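Local structure of Two-component response regulator yesN (Fusobacterium nucleatum, 3LSG) at residues A60-L63 / L64-E68; N84-I87 / T88-K92. The protein probably regulates transcription as a two-component response regulator that binds specific DNA sequences through its C-terminal AraC-type helix-turn-helix domain, the part present here. All coordinates share one frame; numbering follows the deposited sequence.

Interaction 1: residues A60-L63 / L64-E68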
ATOM      1  N   ALA A  60       3.253 -15.291  -5.045  1.00 18.62           N
ATOM      2  CA  ALA A  60       2.059 -15.392  -5.875  1.00 19.96           C
ATOM      3  C   ALA A  60       2.371 -16.230  -7.108  1.00 22.93           C
ATOM      4  O   ALA A  60       1.612 -17.128  -7.480  1.00 21.38           O
ATOM      5  CB  ALA A  60       1.581 -14.019  -6.273  1.00 18.77           C
ATOM      6  N   LYS A  61       3.506 -15.933  -7.734  1.00 24.69           N
ATOM      7  CA  LYS A  61       3.986 -16.703  -8.876  1.00 21.76           C
ATOM      8  C   LYS A  61       4.047 -18.193  -8.553  1.00 19.59           C
ATOM      9  O   LYS A  61       3.538 -19.029  -9.295  1.00 21.00           O
ATOM     10  CB  LYS A  61       5.373 -16.208  -9.298  1.00 23.21           C
ATOM     11  CG  LYS A  61       6.021 -17.055 -10.397  1.00 32.56           C
ATOM     12  CD  LYS A  61       7.391 -16.515 -10.797  1.00 31.08           C
ATOM     13  CE  LYS A  61       8.203 -17.566 -11.544  1.00 38.61           C
ATOM     14  NZ  LYS A  61       9.501 -17.004 -12.022  1.00 43.32           N
ATOM     15  N   LEU A  62       4.668 -18.516  -7.430  1.00 23.24           N
ATOM     16  CA  LEU A  62       4.816 -19.899  -7.001  1.00 25.45           C
ATOM     17  C   LEU A  62       3.456 -20.593  -6.874  1.00 24.63           C
ATOM     18  O   LEU A  62       3.249 -21.684  -7.405  1.00 24.70           O
ATOM     19  CB  LEU A  62       5.606 -19.955  -5.684  1.00 26.53           C
ATOM     20  CG  LEU A  62       5.848 -21.309  -5.027  1.00 35.07           C
ATOM     21  CD1 LEU A  62       6.431 -22.306  -6.027  1.00 42.76           C
ATOM     22  CD2 LEU A  62       6.760 -21.176  -3.804  1.00 39.58           C
ATOM     23  N   LEU A  63       2.523 -19.958  -6.187  1.00 17.06           N
ATOM     24  CA  LEU A  63       1.200 -20.550  -5.998  1.00 24.30           C
ATOM     25  C   LEU A  63       0.422 -20.714  -7.309  1.00 23.51           C
ATOM     26  O   LEU A  63      -0.259 -21.723  -7.525  1.00 22.93           O
ATOM     27  CB  LEU A  63       0.394 -19.706  -5.015  1.00 23.38           C
ATOM     28  CG  LEU A  63       0.949 -19.653  -3.591  1.00 23.69           C
ATOM     29  CD1 LEU A  63       0.181 -18.636  -2.770  1.00 24.78           C
ATOM     30  CD2 LEU A  63       0.875 -21.016  -2.922  1.00 26.76           C
ATOM     31  N   LEU A  64       0.505 -19.715  -8.181  1.00 22.10           N
ATOM     32  CA  LEU A  64      -0.153 -19.808  -9.481  1.00 23.58           C
ATOM     33  C   LEU A  64       0.313 -21.013 -10.295  1.00 23.32           C
ATOM     34  O   LEU A  64      -0.485 -21.664 -10.943  1.00 25.10           O
ATOM     35  CB  LEU A  64       0.101 -18.558 -10.294  1.00 18.41           C
ATOM     36  CG  LEU A  64      -0.642 -17.337  -9.784  1.00 18.47           C
ATOM     37  CD1 LEU A  64      -0.058 -16.105 -10.416  1.00 15.67           C
ATOM     38  CD2 LEU A  64      -2.131 -17.476 -10.117  1.00 17.26           C
ATOM     39  N   LEU A  65       1.606 -21.302 -10.249  1.00 23.93           N
ATOM     40  CA  LEU A  65       2.183 -22.362 -11.066  1.00 26.96           C
ATOM     41  C   LEU A  65       2.089 -23.736 -10.415  1.00 30.80           C
ATOM     42  O   LEU A  65       2.176 -24.755 -11.099  1.00 33.43           O
ATOM     43  CB  LEU A  65       3.644 -22.042 -11.401  1.00 28.42           C
ATOM     44  CG  LEU A  65       3.869 -20.801 -12.266  1.00 32.94           C
ATOM     45  CD1 LEU A  65       5.357 -20.526 -12.436  1.00 41.51           C
ATOM     46  CD2 LEU A  65       3.203 -20.950 -13.627  1.00 35.80           C
ATOM     47  N   THR A  66       1.905 -23.779  -9.100  1.00 25.97           N
ATOM     48  CA  THR A  66       1.961 -25.061  -8.408  1.00 24.61           C
ATOM     49  C   THR A  66       0.628 -25.501  -7.812  1.00 28.80           C
ATOM     50  O   THR A  66       0.515 -26.621  -7.318  1.00 32.11           O
ATOM     51  CB  THR A  66       3.033 -25.069  -7.306  1.00 25.62           C
ATOM     52  OG1 THR A  66       2.787 -23.996  -6.393  1.00 28.45           O
ATOM     53  CG2 THR A  66       4.427 -24.904  -7.916  1.00 31.05           C
ATOM     54  N   THR A  67      -0.376 -24.630  -7.853  1.00 27.43           N
ATOM     55  CA  THR A  67      -1.676 -24.960  -7.270  1.00 29.91           C
ATOM     56  C   THR A  67      -2.829 -24.580  -8.185  1.00 30.13           C
ATOM     57  O   THR A  67      -2.630 -23.983  -9.245  1.00 27.79           O
ATOM     58  CB  THR A  67      -1.909 -24.227  -5.935  1.00 30.92           C
ATOM     59  OG1 THR A  67      -2.265 -22.864  -6.192  1.00 28.43           O
ATOM     60  CG2 THR A  67      -0.667 -24.273  -5.047  1.00 34.45           C
ATOM     61  N   GLU A  68      -4.039 -24.913  -7.741  1.00 23.05           N
ATOM     62  CA  GLU A  68      -5.271 -24.545  -8.431  1.00 32.37           C
ATOM     63  C   GLU A  68      -6.044 -23.497  -7.634  1.00 29.14           C
ATOM     64  O   GLU A  68      -7.221 -23.247  -7.894  1.00 26.59           O
ATOM     65  CB  GLU A  68      -6.149 -25.785  -8.642  1.00 44.18           C
ATOM     66  CG  GLU A  68      -5.490 -26.865  -9.487  1.00 55.99           C
ATOM     67  CD  GLU A  68      -5.146 -26.371 -10.880  1.00 69.01           C
ATOM     68  OE1 GLU A  68      -6.015 -25.728 -11.512  1.00 70.62           O
ATOM     69  OE2 GLU A  68      -4.008 -26.623 -11.340  1.00 75.16           O
TER
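Ala-60 and Leu-64 meet one turn apart on helix 48-66, the long helix that joins the two helix-turn-helix halves of this AraC-type domain, and from them to Thr-67 the stretch is a worked example of how a helix is brought to an end. The carbonyl of Ala-60 takes the backbone N-H of Leu-64 in a nearly straight bond, Leu-64 N to Ala-60 O 2.9 Å at 167°. Leu-64 CG and CD1 lie against the same oxygen, on the side of the helix that faces Phe-90 of helix 83-94. Lys-61 O takes Leu-65 N in a less straight bond (149°). Lys-61 CG, turned away from the backbone N (chi1 174°), brushes Leu-65 CD1 at 4.1 Å while the rest of the chain runs on extended. At Leu-62 the pattern changes: its carbonyl oxygen receives the Thr-66 hydroxyl, OG1 to Leu-62 O 2.6 Å, from above the carbonyl plane, and Thr-66 N adds a weak bond to Leu-62 O. Leu-62 CD1 also packs on Thr-66 CG2 at 3.8 Å. Leu-63 O accepts two firm bonds, from Thr-67 N at 2.9 Å and from Thr-67 OG1 at 2.7 Å, the two donors arriving from opposite faces of the carbonyl plane. Thr-67 is the first residue to leave helical angles, and its OG1 is also hydrogen-bonded to Leu-69 N, while Arg-102 bonds to the carbonyls of Leu-64 and Thr-67. Two successive threonine hydroxyls thus supplement the backbone bonding of the last turn, giving its carbonyls additional donors just where regular helical bonding fades.

Interaction 2: residues N84-I87 / T88-K92; sequences NYFI and TKFKK. With PO4 (phosphate ion), chain F.
The side chains of Tyr-85 and Lys-89 leave helix 83-94 side by side, pointing the same way, in the second helix-turn-helix unit of this AraC-type domain, where the second helix of the motif is, as in relatives, the one expected to read DNA. The backbone bonds are regular i to i+4 pairs, such as Phe-90 N to Phe-86 O at 2.9 Å and 165°. One side-chain hydrogen bond is added to these: Thr-88 OG1, set between backbone N and carbonyl carbon (chi1 71°), reaches Tyr-85 O at 2.7 Å, and this oxygen also accepts from Lys-89 N. On the apolar side, Phe-86 and Phe-90 point the same way with their ring planes at 60°, CZ of Phe-86 lying 4.1 Å from CD1 of Phe-90; Met-57 touches both rings and Tyr-101 meets Phe-90 edge-to-face. The polar side is gathered round a phosphate, probably from the crystallisation liquor, which Tyr-85 and Lys-89 of the second subunit also bind. Lys-89 CG lies over one face of the Tyr-85 ring, offset toward its rim, and the chain, bent at chi2, continues to the anion. There Lys-89 NZ bonds to phosphate O3 at 2.6 Å, and Tyr-85 OH to phosphate O4, which lies in the plane of the tyrosine ring, also at 2.6 Å.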
ATOM      1  N   ASN A  84      -8.768  -7.658  -5.980  1.00 23.65           N
ATOM      2  CA  ASN A  84      -8.597  -6.836  -7.172  1.00 26.88           C
ATOM      3  C   ASN A  84      -7.359  -5.959  -7.107  1.00 22.83           C
ATOM      4  O   ASN A  84      -6.709  -5.725  -8.121  1.00 21.98           O
ATOM      5  CB  ASN A  84      -9.841  -6.012  -7.455  1.00 27.96           C
ATOM      6  CG  ASN A  84     -10.978  -6.870  -7.944  1.00 29.23           C
ATOM      7  OD1 ASN A  84     -10.784  -7.739  -8.797  1.00 31.57           O
ATOM      8  ND2 ASN A  84     -12.163  -6.654  -7.398  1.00 30.72           N
ATOM      9  N   TYR A  85      -7.020  -5.501  -5.908  1.00 17.99           N
ATOM     10  CA  TYR A  85      -5.787  -4.750  -5.720  1.00 23.35           C
ATOM     11  C   TYR A  85      -4.590  -5.666  -5.966  1.00 23.56           C
ATOM     12  O   TYR A  85      -3.643  -5.290  -6.635  1.00 21.79           O
ATOM     13  CB  TYR A  85      -5.720  -4.123  -4.324  1.00 18.45           C
ATOM     14  CG  TYR A  85      -4.646  -3.050  -4.208  1.00 20.13           C
ATOM     15  CD1 TYR A  85      -4.712  -1.882  -4.974  1.00 20.49           C
ATOM     16  CD2 TYR A  85      -3.573  -3.209  -3.344  1.00 21.13           C
ATOM     17  CE1 TYR A  85      -3.736  -0.905  -4.875  1.00 24.42           C
ATOM     18  CE2 TYR A  85      -2.592  -2.238  -3.226  1.00 25.23           C
ATOM     19  CZ  TYR A  85      -2.674  -1.087  -3.992  1.00 31.30           C
ATOM     20  OH  TYR A  85      -1.691  -0.124  -3.866  1.00 33.36           O
ATOM     21  N   PHE A  86      -4.639  -6.870  -5.411  1.00 19.04           N
ATOM     22  CA  PHE A  86      -3.662  -7.912  -5.745  1.00 19.71           C
ATOM     23  C   PHE A  86      -3.476  -8.088  -7.258  1.00 20.64           C
ATOM     24  O   PHE A  86      -2.360  -8.115  -7.751  1.00 21.80           O
ATOM     25  CB  PHE A  86      -4.048  -9.264  -5.127  1.00 17.46           C
ATOM     26  CG  PHE A  86      -3.313 -10.447  -5.750  1.00 14.96           C
ATOM     27  CD1 PHE A  86      -1.943 -10.619  -5.555  1.00 18.00           C
ATOM     28  CD2 PHE A  86      -3.983 -11.359  -6.531  1.00 19.89           C
ATOM     29  CE1 PHE A  86      -1.263 -11.692  -6.135  1.00 16.54           C
ATOM     30  CE2 PHE A  86      -3.315 -12.445  -7.102  1.00 21.76           C
ATOM     31  CZ  PHE A  86      -1.964 -12.608  -6.906  1.00 17.44           C
ATOM     32  N   ILE A  87      -4.575  -8.199  -7.992  1.00 21.51           N
ATOM     33  CA  ILE A  87      -4.490  -8.366  -9.442  1.00 19.25           C
ATOM     34  C   ILE A  87      -3.801  -7.167 -10.113  1.00 25.23           C
ATOM     35  O   ILE A  87      -2.968  -7.345 -11.007  1.00 21.96           O
ATOM     36  CB  ILE A  87      -5.890  -8.608 -10.052  1.00 20.63           C
ATOM     37  CG1 ILE A  87      -6.355 -10.052  -9.795  1.00 19.93           C
ATOM     38  CG2 ILE A  87      -5.881  -8.330 -11.551  1.00 25.78           C
ATOM     39  CD1 ILE A  87      -7.882 -10.222  -9.944  1.00 28.05           C
ATOM     40  N   THR A  88      -4.121  -5.949  -9.665  1.00 18.68           N
ATOM     41  CA  THR A  88      -3.490  -4.764 -10.231  1.00 24.50           C
ATOM     42  C   THR A  88      -1.988  -4.697  -9.940  1.00 25.65           C
ATOM     43  O   THR A  88      -1.214  -4.271 -10.803  1.00 22.16           O
ATOM     44  CB  THR A  88      -4.150  -3.444  -9.772  1.00 34.37           C
ATOM     45  OG1 THR A  88      -3.854  -3.214  -8.389  1.00 41.06           O
ATOM     46  CG2 THR A  88      -5.656  -3.488  -9.982  1.00 34.28           C
ATOM     47  N   LYS A  89      -1.570  -5.104  -8.742  1.00 19.97           N
ATOM     48  CA  LYS A  89      -0.140  -5.096  -8.426  1.00 19.91           C
ATOM     49  C   LYS A  89       0.578  -6.170  -9.247  1.00 19.78           C
ATOM     50  O   LYS A  89       1.656  -5.933  -9.783  1.00 16.90           O
ATOM     51  CB  LYS A  89       0.110  -5.311  -6.921  1.00 22.59           C
ATOM     52  CG  LYS A  89      -0.246  -4.114  -6.026  1.00 24.77           C
ATOM     53  CD  LYS A  89       0.662  -2.928  -6.327  1.00 32.51           C
ATOM     54  CE  LYS A  89       0.562  -1.850  -5.266  1.00 37.15           C
ATOM     55  NZ  LYS A  89       1.270  -0.606  -5.698  1.00 39.77           N
ATOM     56  N   PHE A  90      -0.026  -7.359  -9.333  1.00 16.97           N
ATOM     57  CA  PHE A  90       0.558  -8.465 -10.068  1.00 19.55           C
ATOM     58  C   PHE A  90       0.753  -8.063 -11.528  1.00 19.08           C
ATOM     59  O   PHE A  90       1.801  -8.322 -12.128  1.00 21.40           O
ATOM     60  CB  PHE A  90      -0.355  -9.697  -9.991  1.00 19.38           C
ATOM     61  CG  PHE A  90       0.269 -10.945 -10.554  1.00 24.10           C
ATOM     62  CD1 PHE A  90       0.866 -11.880  -9.717  1.00 18.82           C
ATOM     63  CD2 PHE A  90       0.264 -11.180 -11.919  1.00 17.30           C
ATOM     64  CE1 PHE A  90       1.455 -13.041 -10.240  1.00 18.71           C
ATOM     65  CE2 PHE A  90       0.834 -12.338 -12.443  1.00 20.27           C
ATOM     66  CZ  PHE A  90       1.438 -13.262 -11.608  1.00 19.46           C
ATOM     67  N   LYS A  91      -0.267  -7.438 -12.103  1.00 16.54           N
ATOM     68  CA  LYS A  91      -0.200  -7.050 -13.498  1.00 21.70           C
ATOM     69  C   LYS A  91       0.871  -5.980 -13.722  1.00 24.90           C
ATOM     70  O   LYS A  91       1.517  -5.945 -14.753  1.00 23.39           O
ATOM     71  CB  LYS A  91      -1.553  -6.556 -14.016  1.00 23.03           C
ATOM     72  CG  LYS A  91      -1.491  -6.224 -15.512  1.00 31.08           C
ATOM     73  CD  LYS A  91      -2.853  -5.984 -16.126  1.00 41.15           C
ATOM     74  CE  LYS A  91      -2.708  -5.661 -17.605  1.00 43.60           C
ATOM     75  NZ  LYS A  91      -3.979  -5.190 -18.206  1.00 45.11           N
ATOM     76  N   LYS A  92       1.057  -5.094 -12.761  1.00 18.85           N
ATOM     77  CA  LYS A  92       2.114  -4.090 -12.911  1.00 19.98           C
ATOM     78  C   LYS A  92       3.481  -4.746 -12.776  1.00 25.99           C
ATOM     79  O   LYS A  92       4.439  -4.357 -13.453  1.00 25.00           O
ATOM     80  CB  LYS A  92       1.964  -2.972 -11.880  1.00 25.94           C
ATOM     81  CG  LYS A  92       0.846  -1.991 -12.205  1.00 32.92           C
ATOM     82  CD  LYS A  92       1.071  -0.674 -11.473  1.00 46.99           C
ATOM     83  CE  LYS A  92      -0.187   0.174 -11.434  1.00 53.95           C
ATOM     84  NZ  LYS A  92      -1.184  -0.370 -10.473  1.00 57.22           N
TER
HETATM   85  P   PO4 F   1       1.137   0.793  -2.214  1.00 38.39           P
HETATM   86  O1  PO4 F   1       2.450   0.228  -1.750  1.00 41.54           O
HETATM   87  O2  PO4 F   1       0.850   2.103  -1.527  1.00 43.82           O
HETATM   88  O3  PO4 F   1       1.210   1.018  -3.708  1.00 34.31           O
HETATM   89  O4  PO4 F   1       0.036  -0.185  -1.890  1.00 44.24           O

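In the fold
Interaction 1 comes first along the chain, at the C-terminal end of helix 48-66; interaction 2 follows on helix 83-94, with helix 71-77 between them in sequence. Their centres are about 15 Å apart, yet the two helices pack directly: Leu-64 CD1 lies 3.4 Å from Phe-90 CE1, and Ala-60 CB lies 3.7 Å from Phe-86 CE1. Ile-74 of helix 71-77 touches residues of both stretches, as does Pro-98. The end of the linking helix is therefore built into the apolar core of the second helix-turn-helix unit, whereas the polar side of helix 83-94 meets the phosphate and the second subunit.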